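Local coordinates for protein pyridoxal kinase (Entamoeba histolytica, PDB 4S1I) that probably phosphorylates pyridoxal with ATP, using bound magnesium ions, at residues 237-242 with 272-277; 138-143 with 171-176. One frame throughout, in Å; residues are numbered along the deposited sequence.

Contact 1. Residues 237-242 with 272-277; sequences AVNRAI and ESFTIT
Asn239 on helix 234-250 grips the main chain of Phe274 through its side-chain amide, a polar helix-to-loop contact on the stretch that leads into the edge strand 277-278. Both ends of the amide are used. Asn239 OD1 accepts a hydrogen bond from Phe274 N at 3.2 Å, the donor lying in the carbonyl plane on a lone pair, while Asn239 ND2 donates to Phe274 O at 2.9 Å. The second bond is less regular at its acceptor: ND2 sits 55° out of the plane of the Phe274 carbonyl, although that oxygen is close to the plane of the amide. Two bonds to one residue fix the rotation of the amide. CG of Asn239 stands opposite the backbone N (chi1 -156°), which carries the group off the helix surface to the loop, with ND2 also 3.7 Å from CB of Glu272. Thus a side chain pairs with the N-H and C=O of a single residue, as a neighbouring strand would, just before the backbone of Thr277 joins that of Thr203 in the antiparallel sheet. Ser243, one turn on in the helix, adds its hydroxyl, hydrogen-bonded to Asn239 O and Ser273 N.

On one flank, Arg240 NE meets Glu272 OE2 in a salt bridge of 3.1 Å that uses the anti lone pair; the oxygen is 18° out of the guanidinium plane, and the two aliphatic chains touch at CG to CG, 3.6 Å. Glu272 OE1 is hydrogen-bonded to His236 ND1, and Arg240 also makes a cation-pi contact with Trp227. On the other flank, Ile242 CG2 approaches Phe274 CD2 at 3.9 Å, the two side chains roughly perpendicular. Ser273 CB lies over one face of the ring, offset toward its rim, and the ring also touches Gln246, an ADP-binding residue.

Contact 2. Residues 138-143 with 171-176; sequences DIITPN and QGIPVI
The Val175 carbonyl is met by two residues of the facing strand: Val175 O accepts a hydrogen bond from Ile140 N at 3.0 Å, the donor tilted 18° from the carbonyl plane, and Ile139 CA adds a C-H...O approach to Val175 O at 3.4 Å. The Asp138 carbonyl instead meets carbon, with Val175 CB 3.6 Å from Asp138 O and CG of the Pro174 ring slightly farther. A second C-H...O approach runs the other way, from Ile176 CA to Ile140 O, whose backbone also bonds with that of Leu177. Ile140 thereby bridges Ile176 with both its N-H and C=O directed at the residues flanking it, the pattern of a parallel pair. Since strands 139-140 and 175-178 are linked through helices 144-151 and 158-170, the unit is a beta-alpha-beta crossover, consistent with the alpha/beta fold of the ribokinase clan. Strand 139-140 is the edge strand next to 107-110, and the single Ile140-Ile176 bridge continues it to 175-178, the edge of the antiparallel sheet.

Side chains alternate across this pair. On one face Ile139 CD1 rests on Val175 CG1 at 3.7 Å, the two crossing at a slant, and Val175 continues onto Cys191 and Phe193. On the other, Ile140 and Ile176 run side by side in the same direction, CG1 to CG1 3.8 Å. With chi1 at 66°, Ile140 puts CG1 between its backbone N and carbonyl carbon, and CD1 then reaches Ile173 CG2 at 4.0 Å, nearly at right angles. Ile176 turns its other branch, CG2, to Pro142 CG at 4.0 Å and leans on Leu168 of the crossover helix. Asp138 turns away at the root of its side chain, and its OD2 is held by Phe108 N and by a salt bridge to Lys101. Just past strand 139-140 come Thr141, which binds magnesium, and Asn143, an ADP ligand that also N-caps helix 144-151.

In the fold
From the N terminus, the chain builds the central sheet up to strand 107-110 before it reaches 138-143. Contact 2 closes a loop of 27 residues, mostly helical, and brings strand 175-178 beside 139-140. Strand 175-178 is also one edge of the antiparallel sheet 175-178, 188-193, 202-205 and 277-278, so the contact joins the two sheets. After helix 216-229, contact 1 closes a loop of 29 residues, setting helix 234-250 against the segment entering 277-278, the opposite edge of the same sheet. The contacts follow in series, neither nested nor crossed. The centres of contact 1 and contact 2 are about 19 Å apart. The nearest atoms of contact 1 and contact 2 are about 6 Å apart, without touching.

Contact 1. Residues 237-242 with 272-277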
loop_
_atom_site.group_PDB
_atom_site.type_symbol
_atom_site.label_atom_id
_atom_site.label_comp_id
_atom_site.label_asym_id
_atom_site.label_seq_id
_atom_site.Cartn_x
_atom_site.Cartn_y
_atom_site.Cartn_z
ATOM N N ALA B 237 -18.770 16.762 -3.204
ATOM C CA ALA B 237 -17.640 15.919 -3.086
ATOM C C ALA B 237 -16.342 16.829 -3.298
ATOM O O ALA B 237 -15.374 16.653 -2.606
ATOM C CB ALA B 237 -17.692 14.782 -4.067
ATOM N N VAL B 238 -16.403 17.677 -4.289
ATOM C CA VAL B 238 -15.233 18.619 -4.464
ATOM C C VAL B 238 -15.080 19.486 -3.227
ATOM O O VAL B 238 -13.934 19.678 -2.754
ATOM C CB VAL B 238 -15.515 19.490 -5.722
ATOM C CG1 VAL B 238 -14.454 20.636 -5.852
ATOM C CG2 VAL B 238 -15.539 18.681 -7.001
ATOM N N ASN B 239 -16.155 20.098 -2.714
ATOM C CA ASN B 239 -16.087 20.940 -1.539
ATOM C C ASN B 239 -15.483 20.176 -0.380
ATOM O O ASN B 239 -14.585 20.675 0.322
ATOM C CB ASN B 239 -17.442 21.522 -1.257
ATOM C CG ASN B 239 -17.405 22.829 -0.445
ATOM O OD1 ASN B 239 -16.445 23.148 0.201
ATOM N ND2 ASN B 239 -18.524 23.545 -0.405
ATOM N N ARG B 240 -15.947 18.952 -0.101
ATOM C CA ARG B 240 -15.387 18.168 1.008
ATOM C C ARG B 240 -13.890 17.908 0.820
ATOM O O ARG B 240 -13.160 18.119 1.758
ATOM C CB ARG B 240 -16.032 16.794 1.089
ATOM C CG ARG B 240 -17.404 16.890 1.626
ATOM C CD ARG B 240 -17.928 15.476 1.876
ATOM N NE ARG B 240 -19.288 15.620 2.373
ATOM C CZ ARG B 240 -20.015 14.664 2.902
ATOM N NH1 ARG B 240 -19.558 13.423 2.917
ATOM N NH2 ARG B 240 -21.256 14.956 3.372
ATOM N N ALA B 241 -13.490 17.567 -0.386
ATOM C CA ALA B 241 -12.134 17.182 -0.687
ATOM C C ALA B 241 -11.270 18.422 -0.471
ATOM O O ALA B 241 -10.234 18.359 0.223
ATOM C CB ALA B 241 -12.013 16.657 -2.030
ATOM N N ILE B 242 -11.693 19.534 -0.998
ATOM C CA ILE B 242 -10.791 20.728 -0.853
ATOM C C ILE B 242 -10.813 21.202 0.571
ATOM O O ILE B 242 -9.772 21.746 1.070
ATOM C CB ILE B 242 -11.095 21.780 -1.920
ATOM C CG1 ILE B 242 -9.977 22.778 -2.065
ATOM C CG2 ILE B 242 -12.308 22.516 -1.646
ATOM C CD1 ILE B 242 -8.701 22.196 -2.709
ATOM N N GLU B 272 -17.961 21.004 4.599
ATOM C CA GLU B 272 -17.990 21.700 3.295
ATOM C C GLU B 272 -17.779 23.189 3.587
ATOM O O GLU B 272 -18.706 23.908 3.940
ATOM C CB GLU B 272 -19.263 21.367 2.490
ATOM C CG GLU B 272 -19.310 19.881 2.149
ATOM C CD GLU B 272 -20.591 19.381 1.487
ATOM O OE1 GLU B 272 -21.274 20.208 0.922
ATOM O OE2 GLU B 272 -20.886 18.125 1.528
ATOM N N SER B 273 -16.517 23.607 3.614
ATOM C CA SER B 273 -16.101 24.905 4.190
ATOM C C SER B 273 -16.155 26.063 3.238
ATOM O O SER B 273 -16.027 27.217 3.692
ATOM C CB SER B 273 -14.625 24.911 4.607
ATOM O OG SER B 273 -14.362 23.866 5.492
ATOM N N PHE B 274 -16.316 25.806 1.968
ATOM C CA PHE B 274 -16.232 26.813 0.966
ATOM C C PHE B 274 -17.535 27.014 0.270
ATOM O O PHE B 274 -18.503 26.268 0.510
ATOM C CB PHE B 274 -15.136 26.447 0.035
ATOM C CG PHE B 274 -13.784 26.448 0.722
ATOM C CD1 PHE B 274 -13.258 27.647 1.245
ATOM C CD2 PHE B 274 -13.089 25.266 0.957
ATOM C CE1 PHE B 274 -12.047 27.650 1.907
ATOM C CE2 PHE B 274 -11.841 25.278 1.578
ATOM C CZ PHE B 274 -11.341 26.454 2.084
ATOM N N THR B 275 -17.583 28.085 -0.529
ATOM C CA THR B 275 -18.767 28.413 -1.244
ATOM C C THR B 275 -18.727 27.997 -2.702
ATOM O O THR B 275 -17.783 28.293 -3.441
ATOM C CB THR B 275 -18.999 29.942 -1.133
ATOM O OG1 THR B 275 -19.136 30.302 0.258
ATOM C CG2 THR B 275 -20.256 30.375 -1.909
ATOM N N ILE B 276 -19.743 27.272 -3.134
ATOM C CA ILE B 276 -19.927 26.886 -4.530
ATOM C C ILE B 276 -20.494 28.115 -5.264
ATOM O O ILE B 276 -21.567 28.597 -4.897
ATOM C CB ILE B 276 -20.867 25.692 -4.671
ATOM C CG1 ILE B 276 -20.224 24.475 -3.992
ATOM C CG2 ILE B 276 -21.145 25.383 -6.140
ATOM C CD1 ILE B 276 -21.083 23.229 -3.758
ATOM N N THR B 277 -19.757 28.665 -6.260
ATOM C CA THR B 277 -20.179 29.875 -6.987
ATOM C C THR B 277 -20.518 29.526 -8.438
ATOM O O THR B 277 -19.636 29.126 -9.185
ATOM C CB THR B 277 -19.132 30.950 -6.869
ATOM O OG1 THR B 277 -19.163 31.385 -5.498
ATOM C CG2 THR B 277 -19.467 32.188 -7.768
#

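Contact 2. Residues 138-143 with 171-176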
loop_
_atom_site.group_PDB
_atom_site.type_symbol
_atom_site.label_atom_id
_atom_site.label_comp_id
_atom_site.label_asym_id
_atom_site.label_seq_id
_atom_site.Cartn_x
_atom_site.Cartn_y
_atom_site.Cartn_z
ATOM N N ASP B 138 -14.255 10.165 -18.073
ATOM C CA ASP B 138 -15.504 10.780 -17.688
ATOM C C ASP B 138 -15.247 12.124 -16.978
ATOM O O ASP B 138 -16.071 13.081 -17.116
ATOM C CB ASP B 138 -16.232 9.847 -16.774
ATOM C CG ASP B 138 -16.639 8.561 -17.494
ATOM O OD1 ASP B 138 -17.608 8.655 -18.275
ATOM O OD2 ASP B 138 -16.015 7.548 -17.341
ATOM N N ILE B 139 -14.125 12.201 -16.295
ATOM C CA ILE B 139 -13.733 13.460 -15.669
ATOM C C ILE B 139 -12.271 13.538 -15.692
ATOM O O ILE B 139 -11.618 12.529 -15.435
ATOM C CB ILE B 139 -14.351 13.581 -14.214
ATOM C CG1 ILE B 139 -14.010 14.903 -13.669
ATOM C CG2 ILE B 139 -13.991 12.378 -13.363
ATOM C CD1 ILE B 139 -14.696 15.169 -12.332
ATOM N N ILE B 140 -11.729 14.702 -16.003
ATOM C CA ILE B 140 -10.279 14.947 -15.811
ATOM C C ILE B 140 -10.033 16.029 -14.769
ATOM O O ILE B 140 -10.814 16.966 -14.589
ATOM C CB ILE B 140 -9.580 15.293 -17.123
ATOM C CG1 ILE B 140 -10.055 16.646 -17.694
ATOM C CG2 ILE B 140 -9.833 14.140 -18.119
ATOM C CD1 ILE B 140 -9.176 17.209 -18.864
ATOM N N THR B 141 -8.885 15.931 -14.094
ATOM C CA THR B 141 -8.550 16.830 -12.990
ATOM C C THR B 141 -7.129 17.492 -13.213
ATOM O O THR B 141 -6.309 17.423 -12.308
ATOM C CB THR B 141 -8.508 16.116 -11.689
ATOM O OG1 THR B 141 -7.577 15.031 -11.681
ATOM C CG2 THR B 141 -9.906 15.479 -11.399
ATOM N N PRO B 142 -6.987 18.239 -14.301
ATOM C CA PRO B 142 -5.677 19.036 -14.463
ATOM C C PRO B 142 -5.509 20.177 -13.490
ATOM O O PRO B 142 -6.465 20.851 -13.100
ATOM C CB PRO B 142 -5.807 19.553 -15.844
ATOM C CG PRO B 142 -7.295 19.843 -15.995
ATOM C CD PRO B 142 -7.954 18.658 -15.318
ATOM N N ASN B 143 -4.264 20.433 -13.066
ATOM C CA ASN B 143 -3.963 21.789 -12.602
ATOM C C ASN B 143 -3.867 22.749 -13.726
ATOM O O ASN B 143 -4.021 22.382 -14.914
ATOM C CB ASN B 143 -2.776 21.734 -11.592
ATOM C CG ASN B 143 -1.495 21.333 -12.260
ATOM O OD1 ASN B 143 -1.281 21.663 -13.426
ATOM N ND2 ASN B 143 -0.663 20.549 -11.556
ATOM N N GLN B 171 -14.114 19.126 -27.955
ATOM C CA GLN B 171 -13.551 17.880 -28.405
ATOM C C GLN B 171 -14.102 16.606 -27.749
ATOM O O GLN B 171 -13.642 15.474 -28.039
ATOM C CB GLN B 171 -12.026 17.970 -28.286
ATOM C CG GLN B 171 -11.457 19.037 -29.219
ATOM C CD GLN B 171 -10.018 19.290 -28.938
ATOM O OE1 GLN B 171 -9.143 18.611 -29.492
ATOM N NE2 GLN B 171 -9.749 20.330 -28.171
ATOM N N GLY B 172 -15.032 16.795 -26.818
ATOM C CA GLY B 172 -15.680 15.653 -26.198
ATOM C C GLY B 172 -15.403 15.407 -24.758
ATOM O O GLY B 172 -15.977 14.453 -24.150
ATOM N N ILE B 173 -14.411 16.131 -24.199
ATOM C CA ILE B 173 -14.157 15.957 -22.727
ATOM C C ILE B 173 -15.362 16.441 -21.796
ATOM O O ILE B 173 -15.810 17.588 -21.896
ATOM C CB ILE B 173 -12.812 16.629 -22.320
ATOM C CG1 ILE B 173 -11.640 16.243 -23.221
ATOM C CG2 ILE B 173 -12.569 16.433 -20.801
ATOM C CD1 ILE B 173 -11.226 14.824 -23.047
ATOM N N PRO B 174 -16.011 15.508 -21.115
ATOM C CA PRO B 174 -17.317 15.903 -20.535
ATOM C C PRO B 174 -17.227 16.801 -19.268
ATOM O O PRO B 174 -18.096 17.654 -19.129
ATOM C CB PRO B 174 -17.948 14.573 -20.050
ATOM C CG PRO B 174 -17.151 13.539 -20.606
ATOM C CD PRO B 174 -15.804 14.065 -21.015
ATOM N N VAL B 175 -16.296 16.508 -18.376
ATOM C CA VAL B 175 -16.150 17.201 -17.088
ATOM C C VAL B 175 -14.692 17.491 -16.928
ATOM O O VAL B 175 -13.901 16.565 -16.954
ATOM C CB VAL B 175 -16.749 16.412 -15.886
ATOM C CG1 VAL B 175 -16.746 17.284 -14.649
ATOM C CG2 VAL B 175 -18.190 15.964 -16.126
ATOM N N ILE B 176 -14.392 18.705 -16.565
ATOM C CA ILE B 176 -13.034 19.183 -16.219
ATOM C C ILE B 176 -13.031 19.915 -14.936
ATOM O O ILE B 176 -13.708 20.926 -14.832
ATOM C CB ILE B 176 -12.496 20.116 -17.312
ATOM C CG1 ILE B 176 -12.565 19.396 -18.637
ATOM C CG2 ILE B 176 -11.037 20.507 -17.087
ATOM C CD1 ILE B 176 -12.306 20.303 -19.877
#